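Local coordinates for protein fructose transport system repressor FruR (Pseudomonas putida, PDB 3O74) that probably acts as a sequence-specific DNA-binding regulator, both repressing and activating transcription, with fructose 1-phosphate as its preferred effector, at residues Ser114-Ser117 and Ser118-Ser122. Numbering follows the deposited sequence.
Sequences SLLS and SAPRS
The carbonyl oxygen of Leu-115 takes two bonds from a single residue, Ser-118, and illustrates how the last carbonyls of a helix find donors once its regular bonding ends. The hydroxyl OG of Ser-118 lies 3.0 Å from Leu-115 O and approaches almost head-on, at a C=O...O angle of 168°. The backbone N of Ser-118, 3.2 Å from the same Leu-115 O, comes from well above the carbonyl plane. This double grip depends on the serine side chain folding back over its own backbone: with chi1 at 63°, OG sits between N and the carbonyl carbon, which places it within bonding distance of the oxygen that the amide also binds. One residue on, Ala-119 N donates to Leu-116 O over 3.1 Å, again from above the carbonyl plane, and closes a type I beta turn from Leu-116 to Ala-119. Ala-119 then breaks the helical run with a positive phi of 55°, swinging the chain so that the ring of Pro-120 returns toward the helix end. There Leu-116 CD1 meets Pro-120 CG at 3.6 Å, the two side chains crossing at about a right angle, while the ring's CD rests 3.7 Å from Leu-115 O. Leu-116 also packs on Leu-146 and Tyr-149, whose hydroxyl bonds to Pro-120 O; the proline ring touches Ala-183 of strand 183-186, as does Leu-115. The serine hydroxyl and the amides of Ser-118 and Ala-119 thus bind the carbonyls of Leu-115 and Leu-116, and the apolar contact between Leu-116 and Pro-120 spans the turn. Together they mark the C-terminal end of helix 104-116 and its turn into strand 122-128, an alpha-to-beta connection of the alpha/beta periplasmic-binding-protein-like fold of the LacI family.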
loop_
_atom_site.group_PDB
_atom_site.type_symbol
_atom_site.label_atom_id
_atom_site.label_comp_id
_atom_site.label_asym_id
_atom_site.label_seq_id
_atom_site.Cartn_x
_atom_site.Cartn_y
_atom_site.Cartn_z
ATOM N N SER B 114 -15.054 19.154 -14.055
ATOM C CA SER B 114 -13.792 19.888 -14.061
ATOM C C SER B 114 -13.036 19.705 -15.379
ATOM O O SER B 114 -12.251 20.567 -15.774
ATOM C CB SER B 114 -12.914 19.500 -12.864
ATOM O OG SER B 114 -12.252 18.264 -13.071
ATOM N N LEU B 115 -13.278 18.585 -16.056
ATOM C CA LEU B 115 -12.669 18.333 -17.359
ATOM C C LEU B 115 -13.488 18.985 -18.470
ATOM O O LEU B 115 -12.940 19.465 -19.464
ATOM C CB LEU B 115 -12.551 16.831 -17.623
ATOM C CG LEU B 115 -11.905 15.972 -16.531
ATOM C CD1 LEU B 115 -11.667 14.556 -17.036
ATOM C CD2 LEU B 115 -10.609 16.596 -16.039
ATOM N N LEU B 116 -14.806 18.994 -18.289
ATOM C CA LEU B 116 -15.733 19.544 -19.273
ATOM C C LEU B 116 -15.494 21.027 -19.546
ATOM O O LEU B 116 -15.993 21.571 -20.531
ATOM C CB LEU B 116 -17.179 19.317 -18.819
ATOM C CG LEU B 116 -17.979 18.231 -19.542
ATOM C CD1 LEU B 116 -17.078 17.355 -20.397
ATOM C CD2 LEU B 116 -18.768 17.390 -18.551
ATOM N N SER B 117 -14.729 21.679 -18.675
ATOM C CA SER B 117 -14.473 23.107 -18.811
ATOM C C SER B 117 -13.714 23.428 -20.096
ATOM O O SER B 117 -13.944 24.463 -20.720
ATOM C CB SER B 117 -13.697 23.636 -17.601
ATOM O OG SER B 117 -12.302 23.659 -17.859
ATOM N N SER B 118 -12.810 22.535 -20.486
ATOM C CA SER B 118 -11.965 22.749 -21.659
ATOM C C SER B 118 -12.704 22.503 -22.973
ATOM O O SER B 118 -12.106 22.559 -24.047
ATOM C CB SER B 118 -10.723 21.858 -21.589
ATOM O OG SER B 118 -11.081 20.488 -21.618
ATOM N N ALA B 119 -14.002 22.228 -22.881
ATOM C CA ALA B 119 -14.809 21.926 -24.060
ATOM C C ALA B 119 -14.214 20.772 -24.862
ATOM O O ALA B 119 -13.873 20.935 -26.033
ATOM C CB ALA B 119 -14.961 23.167 -24.937
ATOM N N PRO B 120 -14.082 19.595 -24.230
ATOM C CA PRO B 120 -13.542 18.424 -24.927
ATOM C C PRO B 120 -14.493 17.929 -26.012
ATOM O O PRO B 120 -15.710 18.044 -25.870
ATOM C CB PRO B 120 -13.415 17.381 -23.812
ATOM C CG PRO B 120 -14.408 17.798 -22.790
ATOM C CD PRO B 120 -14.431 19.294 -22.831
ATOM N N ARG B 121 -13.931 17.395 -27.089
ATOM C CA ARG B 121 -14.725 16.874 -28.194
ATOM C C ARG B 121 -15.182 15.453 -27.880
ATOM O O ARG B 121 -16.186 14.974 -28.407
ATOM C CB ARG B 121 -13.906 16.908 -29.486
ATOM C CG ARG B 121 -14.721 17.120 -30.749
ATOM C CD ARG B 121 -15.267 15.817 -31.300
ATOM N NE ARG B 121 -16.696 15.658 -31.045
ATOM C CZ ARG B 121 -17.485 14.851 -31.745
ATOM N NH1 ARG B 121 -16.980 14.139 -32.743
ATOM N NH2 ARG B 121 -18.777 14.759 -31.454
ATOM N N SER B 122 -14.437 14.793 -27.001
ATOM C CA SER B 122 -14.739 13.430 -26.597
ATOM C C SER B 122 -14.332 13.229 -25.147
ATOM O O SER B 122 -13.321 13.763 -24.694
ATOM C CB SER B 122 -13.996 12.430 -27.485
ATOM O OG SER B 122 -12.593 12.612 -27.395
#